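Local coordinates for peptidyl tryptophan dihydroxylase (Pseudomonas putida, PDB 7CTQ), which probably uses FAD to dihydroxylate a peptidyl tryptophan, a step essential for biogenesis of the cysteine tryptophylquinone cofactor of quinohemoprotein amine dehydrogenase, at residues A62-A66 against Q92-R96. Sequence-based numbering, arbitrary orientation.
Sequences ALRQA and QRFDR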
ATOM      1  N   ALA A  62      14.093 -12.115  -3.572  1.00 89.96           N
ATOM      2  CA  ALA A  62      14.336 -11.336  -2.373  1.00 89.89           C
ATOM      3  C   ALA A  62      13.502 -11.785  -1.204  1.00 89.49           C
ATOM      4  O   ALA A  62      13.467 -11.094  -0.181  1.00 88.53           O
ATOM      5  CB  ALA A  62      14.055  -9.861  -2.667  1.00 81.46           C
ATOM      6  N   LEU A  63      12.833 -12.930  -1.315  1.00 92.12           N
ATOM      7  CA  LEU A  63      11.653 -13.199  -0.512  1.00 89.36           C
ATOM      8  C   LEU A  63      11.881 -14.260   0.552  1.00 93.94           C
ATOM      9  O   LEU A  63      11.704 -13.985   1.742  1.00 98.55           O
ATOM     10  CB  LEU A  63      10.503 -13.641  -1.407  1.00 94.62           C
ATOM     11  CG  LEU A  63       9.156 -13.544  -0.729  1.00 89.91           C
ATOM     12  CD1 LEU A  63       8.849 -12.086  -0.680  1.00 89.13           C
ATOM     13  CD2 LEU A  63       8.135 -14.224  -1.550  1.00 84.36           C
ATOM     14  N   ARG A  64      12.243 -15.477   0.142  1.00 93.90           N
ATOM     15  CA  ARG A  64      12.104 -16.635   1.014  1.00 95.47           C
ATOM     16  C   ARG A  64      13.248 -16.787   2.009  1.00 94.30           C
ATOM     17  O   ARG A  64      13.074 -17.463   3.029  1.00 91.55           O
ATOM     18  CB  ARG A  64      11.962 -17.903   0.170  1.00 94.24           C
ATOM     19  CG  ARG A  64      11.098 -18.958   0.830  1.00 88.19           C
ATOM     20  CD  ARG A  64       9.764 -18.370   1.266  1.00 88.29           C
ATOM     21  NE  ARG A  64       8.934 -19.356   1.949  1.00 92.39           N
ATOM     22  CZ  ARG A  64       7.681 -19.640   1.614  1.00 86.90           C
ATOM     23  NH1 ARG A  64       7.006 -20.555   2.298  1.00 82.44           N
ATOM     24  NH2 ARG A  64       7.103 -19.008   0.600  1.00 82.13           N
ATOM     25  N   GLN A  65      14.406 -16.184   1.748  1.00 93.97           N
ATOM     26  CA  GLN A  65      15.462 -16.137   2.752  1.00 95.48           C
ATOM     27  C   GLN A  65      15.260 -14.996   3.740  1.00 92.61           C
ATOM     28  O   GLN A  65      15.966 -14.931   4.754  1.00 87.61           O
ATOM     29  CB  GLN A  65      16.836 -16.018   2.083  1.00 95.27           C
ATOM     30  CG  GLN A  65      17.013 -16.873   0.831  1.00102.23           C
ATOM     31  CD  GLN A  65      16.257 -16.323  -0.369  1.00102.80           C
ATOM     32  OE1 GLN A  65      16.252 -15.116  -0.610  1.00 97.13           O
ATOM     33  NE2 GLN A  65      15.591 -17.206  -1.109  1.00102.54           N
ATOM     34  N   ALA A  66      14.310 -14.101   3.457  1.00 88.57           N
ATOM     35  CA  ALA A  66      13.889 -13.053   4.372  1.00 76.74           C
ATOM     36  C   ALA A  66      12.617 -13.401   5.132  1.00 73.18           C
ATOM     37  O   ALA A  66      12.358 -12.803   6.183  1.00 68.15           O
ATOM     38  CB  ALA A  66      13.665 -11.745   3.605  1.00 79.84           C
ATOM     39  N   GLN A  92      15.204  -6.163   7.165  1.00 77.13           N
ATOM     40  CA  GLN A  92      16.646  -6.101   6.946  1.00 82.87           C
ATOM     41  C   GLN A  92      17.056  -7.018   5.799  1.00 77.60           C
ATOM     42  O   GLN A  92      17.638  -6.569   4.803  1.00 72.15           O
ATOM     43  CB  GLN A  92      17.393  -6.473   8.229  1.00 80.99           C
ATOM     44  CG  GLN A  92      16.848  -5.834   9.499  1.00 91.35           C
ATOM     45  CD  GLN A  92      17.389  -6.496  10.759  1.00 92.95           C
ATOM     46  OE1 GLN A  92      16.641  -7.113  11.522  1.00 91.05           O
ATOM     47  NE2 GLN A  92      18.694  -6.373  10.979  1.00 87.93           N
ATOM     48  N   ARG A  93      16.757  -8.319   5.929  1.00 81.62           N
ATOM     49  CA  ARG A  93      17.004  -9.256   4.835  1.00 83.42           C
ATOM     50  C   ARG A  93      16.287  -8.816   3.568  1.00 81.61           C
ATOM     51  O   ARG A  93      16.876  -8.823   2.480  1.00 76.45           O
ATOM     52  CB  ARG A  93      16.554 -10.669   5.211  1.00 85.70           C
ATOM     53  CG  ARG A  93      17.642 -11.641   5.683  1.00 94.81           C
ATOM     54  CD  ARG A  93      18.301 -11.095   6.933  1.00 96.86           C
ATOM     55  NE  ARG A  93      18.870 -12.096   7.825  1.00 93.14           N
ATOM     56  CZ  ARG A  93      20.063 -11.988   8.398  1.00 93.07           C
ATOM     57  NH1 ARG A  93      20.824 -10.925   8.168  1.00 92.20           N
ATOM     58  NH2 ARG A  93      20.494 -12.945   9.205  1.00 88.50           N
ATOM     59  N   PHE A  94      15.021  -8.408   3.697  1.00 79.84           N
ATOM     60  CA  PHE A  94      14.180  -8.124   2.536  1.00 67.57           C
ATOM     61  C   PHE A  94      14.767  -7.015   1.667  1.00 70.53           C
ATOM     62  O   PHE A  94      14.989  -7.201   0.465  1.00 71.09           O
ATOM     63  CB  PHE A  94      12.776  -7.756   3.011  1.00 70.24           C
ATOM     64  CG  PHE A  94      11.743  -7.785   1.931  1.00 70.91           C
ATOM     65  CD1 PHE A  94      11.467  -8.957   1.245  1.00 76.33           C
ATOM     66  CD2 PHE A  94      11.035  -6.643   1.606  1.00 69.19           C
ATOM     67  CE1 PHE A  94      10.504  -8.986   0.253  1.00 76.08           C
ATOM     68  CE2 PHE A  94      10.072  -6.666   0.612  1.00 72.60           C
ATOM     69  CZ  PHE A  94       9.806  -7.837  -0.063  1.00 68.63           C
ATOM     70  N   ASP A  95      15.016  -5.846   2.261  1.00 72.14           N
ATOM     71  CA  ASP A  95      15.449  -4.696   1.467  1.00 74.68           C
ATOM     72  C   ASP A  95      16.829  -4.927   0.864  1.00 76.55           C
ATOM     73  O   ASP A  95      17.075  -4.565  -0.292  1.00 73.63           O
ATOM     74  CB  ASP A  95      15.436  -3.423   2.317  1.00 81.42           C
ATOM     75  CG  ASP A  95      14.137  -3.250   3.093  1.00 83.01           C
ATOM     76  OD1 ASP A  95      13.085  -3.720   2.605  1.00 79.71           O
ATOM     77  OD2 ASP A  95      14.169  -2.649   4.189  1.00 80.69           O
ATOM     78  N   ARG A  96      17.745  -5.518   1.635  1.00 88.05           N
ATOM     79  CA  ARG A  96      19.033  -5.909   1.074  1.00 86.74           C
ATOM     80  C   ARG A  96      18.849  -6.921  -0.046  1.00 78.40           C
ATOM     81  O   ARG A  96      19.586  -6.907  -1.038  1.00 86.63           O
ATOM     82  CB  ARG A  96      19.940  -6.468   2.172  1.00 99.87           C
ATOM     83  CG  ARG A  96      20.602  -5.417   3.063  1.00104.45           C
ATOM     84  CD  ARG A  96      21.682  -6.043   3.957  1.00108.49           C
ATOM     85  NE  ARG A  96      21.165  -6.482   5.256  1.00104.50           N
ATOM     86  CZ  ARG A  96      21.069  -7.755   5.639  1.00102.24           C
ATOM     87  NH1 ARG A  96      21.454  -8.730   4.824  1.00 96.04           N
ATOM     88  NH2 ARG A  96      20.585  -8.056   6.840  1.00 90.82           N
TER
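F94 overlaps L63 and the backbone of A62 with its phenyl ring, which lies against the loop 62-66. L63 CD1 meets the ring edge near its plane, 3.6 Å from F94 CE1, and the two side chains run alongside each other in the same direction. On F94, CG stands anti to the backbone N (chi1 -165°), which swings the ring from the helix flank across to the loop. A62 O comes in obliquely, 3.3 Å from F94 CD1; this carbonyl oxygen is buried here and has no hydrogen-bonding partner in the model. The A66 methyl also lies at the ring edge, near its plane, and its CB points at the helix, 3.5 Å from R93 CB and 3.6 Å from F94 N. The CA atoms come nearest here, A66 to R93 at 4.9 Å.

The packing sets the loop between helix 48-56 and strand 67-76 against the first turn of helix 91-104, in a flavoprotein whose sequence is a partial match to the tryptophan halogenase family, of the NADP_Rossmann clan. F94 also touches L54 and L89, and its side chain lies about 7 Å from the bound FAD. No hydrogen bond joins the two segments directly. Instead, A62 N bonds to D101 OD2 farther along the helix, while A66 is tied through its backbone to D90, whose carboxylate accepts bonds from the amides of Q92 and R93. Toward the exposed side, the aliphatic part of R93 passes the loop, with CG 3.8 Å from Q65 O, before the guanidinium turns off from the loop.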